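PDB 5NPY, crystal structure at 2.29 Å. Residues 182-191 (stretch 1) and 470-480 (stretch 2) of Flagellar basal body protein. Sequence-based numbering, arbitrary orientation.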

# COMPACT_ATOMS: atom_id res chain seq x y z
N ASP A 182 24.10 -5.60 -21.45
CA ASP A 182 24.23 -5.62 -20.00
C ASP A 182 23.42 -4.48 -19.40
O ASP A 182 23.92 -3.35 -19.26
N LEU A 183 22.16 -4.75 -19.05
CA LEU A 183 21.28 -3.76 -18.46
C LEU A 183 20.90 -4.20 -17.06
O LEU A 183 20.29 -5.26 -16.88
N THR A 184 21.29 -3.40 -16.06
CA THR A 184 20.78 -3.59 -14.71
C THR A 184 19.61 -2.65 -14.47
O THR A 184 19.36 -1.71 -15.23
N TYR A 185 18.86 -2.94 -13.41
CA TYR A 185 17.76 -2.10 -12.96
C TYR A 185 18.20 -1.38 -11.70
O TYR A 185 18.46 -2.03 -10.69
N GLN A 186 18.27 -0.06 -11.75
CA GLN A 186 18.73 0.67 -10.58
C GLN A 186 17.66 0.59 -9.50
O GLN A 186 16.46 0.77 -9.79
N PRO A 187 18.02 0.29 -8.26
CA PRO A 187 17.03 0.32 -7.18
C PRO A 187 16.58 1.75 -6.91
O PRO A 187 17.20 2.73 -7.35
N VAL A 188 15.45 1.85 -6.21
CA VAL A 188 14.83 3.12 -5.87
C VAL A 188 14.57 3.16 -4.37
O VAL A 188 14.08 2.19 -3.78
N LEU A 189 14.90 4.29 -3.74
CA LEU A 189 14.61 4.46 -2.33
C LEU A 189 13.10 4.66 -2.12
O LEU A 189 12.46 5.44 -2.83
N SER A 190 12.56 3.95 -1.14
CA SER A 190 11.14 4.06 -0.78
C SER A 190 10.97 5.36 0.00
O SER A 190 11.47 5.49 1.12
N THR A 191 10.28 6.34 -0.59
CA THR A 191 9.94 7.57 0.13
C THR A 191 8.45 7.75 0.33
O THR A 191 8.04 8.78 0.88
N SER A 470 1.21 0.08 -1.87
CA SER A 470 1.71 0.91 -2.96
C SER A 470 2.90 1.72 -2.45
O SER A 470 2.90 2.20 -1.31
N GLN A 471 3.91 1.88 -3.29
CA GLN A 471 5.19 2.35 -2.80
C GLN A 471 6.13 2.56 -3.97
O GLN A 471 6.11 1.80 -4.94
N ASP A 472 6.96 3.59 -3.88
CA ASP A 472 7.80 3.95 -5.00
C ASP A 472 9.16 3.26 -4.97
O ASP A 472 9.90 3.37 -5.95
N GLY A 473 9.51 2.56 -3.89
CA GLY A 473 10.83 1.96 -3.81
C GLY A 473 10.91 0.67 -4.61
O GLY A 473 9.92 -0.03 -4.79
N LYS A 474 12.11 0.37 -5.12
CA LYS A 474 12.35 -0.76 -6.03
C LYS A 474 13.67 -1.42 -5.65
O LYS A 474 14.62 -0.73 -5.27
N PRO A 475 13.75 -2.75 -5.74
CA PRO A 475 15.02 -3.43 -5.49
C PRO A 475 15.88 -3.57 -6.74
O PRO A 475 15.42 -3.45 -7.88
N ARG A 476 17.17 -3.82 -6.50
CA ARG A 476 18.12 -4.15 -7.55
C ARG A 476 17.58 -5.29 -8.42
O ARG A 476 16.89 -6.19 -7.95
N GLY A 477 17.88 -5.24 -9.72
CA GLY A 477 17.52 -6.33 -10.61
C GLY A 477 18.51 -6.50 -11.75
O GLY A 477 19.22 -5.56 -12.13
N ILE A 478 18.56 -7.72 -12.28
CA ILE A 478 19.34 -8.03 -13.48
C ILE A 478 18.37 -8.20 -14.63
O ILE A 478 17.21 -8.57 -14.44
N PHE A 479 18.85 -7.92 -15.85
CA PHE A 479 18.01 -8.14 -17.02
C PHE A 479 17.66 -9.62 -17.13
O PHE A 479 18.49 -10.50 -16.89
N ARG A 480 16.41 -9.89 -17.51
CA ARG A 480 15.92 -11.26 -17.65
C ARG A 480 15.61 -11.59 -19.11
O ARG A 480 16.33 -12.38 -19.73

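The two stretches run antiparallel, so walking forward along 470-480 means walking backward from Thr 191 to Leu 183. Ser 470 stays out of reach. Gln 471 leaves its backbone sideways, but an extended t, t side chain carries its amide across, where Ser 190 OG (m rotamer) donates a very short 2.4 Å hydrogen bond to Gln 471 OE1.

Asp 472, in the p rotamer, works as a two-pronged acceptor for Thr 191: Asp 472 OD1 takes the bond from Thr 191 OG1 at 2.7 Å, and Asp 472 OD2 takes that from Thr 191 N at 2.9 Å. Thr 191 is in the p rotamer. Gly 473 follows where the backbones come closest in register, Gly 473 CA to Ser 190 CA at 3.7 Å. The rule here is that glycine fits because it lacks a CB: an ideal one would fall 1.9 Å from Ser 190 OG, a clash.

Lys 474 and Val 188 form a single bridge, with Val 188 N to Lys 474 O at 2.9 Å and Lys 474 N to Val 188 O at 3.0 Å. Val 188 (t) points toward stretch 2, its CG2 3.6 Å from Lys 474 CG. Tyr 185 (t) adds its OH 3.4 Å from Lys 474 CD, while Lys 474 CB meets the ring edge. Lys 474 is m at chi1, and Lys 474 NZ turns back to its own stretch and donates to Gly 473 O at 3.0 Å.

Pro 475 points away, leaving its backbone to Pro 187 and Tyr 185. Arg 476 also starts away, yet its side chain, t at chi1 and between wells at chi2 and chi3, returns: Arg 476 CD packs 3.6 Å from Pro 187 CD, and Gln 186 OE1 sits over a guanidinium face, 2.8 Å from Arg 476 NH2 at an angle too poor for a hydrogen bond.

Gly 477 pairs with Tyr 185, whose N reaches Gly 477 O at 2.9 Å; the return bond is weak. Ile 478 shares a sheet face with Thr 184 but covers little. Phe 479 (t) leads its ring away, leaving its CB 4.4 Å from Leu 183 CB.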

# COMPACT_ATOMS: atom_id res chain seq x y z
CB ASP A 182 25.70 -5.51 -19.57
CG ASP A 182 25.86 -5.28 -18.07
OD1 ASP A 182 25.64 -6.23 -17.30
OD2 ASP A 182 26.20 -4.15 -17.68
CB LEU A 183 20.03 -3.56 -19.32
CG LEU A 183 19.94 -2.25 -20.11
CD1 LEU A 183 19.49 -1.11 -19.22
CD2 LEU A 183 21.27 -1.93 -20.72
CB THR A 184 21.88 -3.35 -13.66
OG1 THR A 184 22.44 -2.03 -13.81
CG2 THR A 184 22.98 -4.41 -13.77
CB TYR A 185 16.52 -2.95 -12.68
CG TYR A 185 15.31 -2.13 -12.35
CD1 TYR A 185 14.40 -1.78 -13.35
CD2 TYR A 185 15.06 -1.69 -11.06
CE1 TYR A 185 13.29 -1.03 -13.07
CE2 TYR A 185 13.95 -0.94 -10.77
CZ TYR A 185 13.07 -0.61 -11.78
OH TYR A 185 11.96 0.14 -11.52
CB GLN A 186 19.09 2.13 -10.88
CG GLN A 186 20.38 2.33 -11.70
CD GLN A 186 21.67 1.89 -11.01
OE1 GLN A 186 21.68 0.97 -10.18
NE2 GLN A 186 22.77 2.54 -11.37
CB PRO A 187 17.79 -0.28 -5.99
CG PRO A 187 19.23 -0.05 -6.30
CD PRO A 187 19.34 -0.18 -7.78
CB VAL A 188 13.51 3.35 -6.64
CG1 VAL A 188 12.94 4.75 -6.35
CG2 VAL A 188 13.72 3.17 -8.13
CB LEU A 189 15.38 5.65 -1.77
CG LEU A 189 15.01 6.13 -0.37
CD1 LEU A 189 15.19 5.00 0.63
CD2 LEU A 189 15.84 7.35 0.03
CB SER A 190 10.69 2.87 0.07
OG SER A 190 11.11 1.61 -0.48
CB THR A 191 10.49 8.79 -0.61
OG1 THR A 191 9.83 8.92 -1.87
CG2 THR A 191 12.01 8.65 -0.81
CB SER A 470 0.61 1.83 -3.50
OG SER A 470 -0.51 1.10 -3.98
CB GLN A 471 5.78 1.35 -1.82
CG GLN A 471 7.14 1.67 -1.41
CD GLN A 471 7.92 0.47 -1.07
OE1 GLN A 471 9.03 0.53 -0.74
NE2 GLN A 471 7.36 -0.63 -1.16
CB ASP A 472 7.96 5.48 -5.06
CG ASP A 472 8.57 6.07 -3.79
OD1 ASP A 472 9.08 7.21 -3.85
OD2 ASP A 472 8.54 5.41 -2.73
CB LYS A 474 12.42 -0.36 -7.51
CG LYS A 474 11.29 0.50 -8.03
CD LYS A 474 10.17 -0.31 -8.64
CE LYS A 474 8.85 0.46 -8.60
NZ LYS A 474 8.21 0.44 -7.24
CB PRO A 475 14.57 -4.81 -4.98
CG PRO A 475 13.25 -5.04 -5.66
CD PRO A 475 12.61 -3.68 -5.85
CB ARG A 476 19.46 -4.52 -6.90
CG ARG A 476 20.69 -4.39 -7.79
CD ARG A 476 21.47 -3.12 -7.52
NE ARG A 476 22.14 -2.63 -8.73
CZ ARG A 476 22.94 -1.57 -8.78
NH1 ARG A 476 23.18 -0.85 -7.69
NH2 ARG A 476 23.49 -1.21 -9.94
CB ILE A 478 20.21 -9.29 -13.32
CG1 ILE A 478 19.33 -10.53 -13.08
CG2 ILE A 478 21.22 -9.11 -12.19
CD1 ILE A 478 19.59 -11.72 -13.97
CB PHE A 479 18.71 -7.68 -18.30
CG PHE A 479 17.95 -8.04 -19.55
CD1 PHE A 479 16.82 -7.31 -19.93
CD2 PHE A 479 18.33 -9.12 -20.33
CE1 PHE A 479 16.10 -7.65 -21.07
CE2 PHE A 479 17.62 -9.46 -21.47
CZ PHE A 479 16.50 -8.72 -21.84
CB ARG A 480 14.70 -11.50 -16.76
CG ARG A 480 15.05 -12.28 -15.51
CD ARG A 480 13.83 -12.81 -14.80
NE ARG A 480 14.08 -14.15 -14.29
CZ ARG A 480 13.92 -15.25 -15.01
NH1 ARG A 480 13.48 -15.17 -16.26
NH2 ARG A 480 14.18 -16.44 -14.48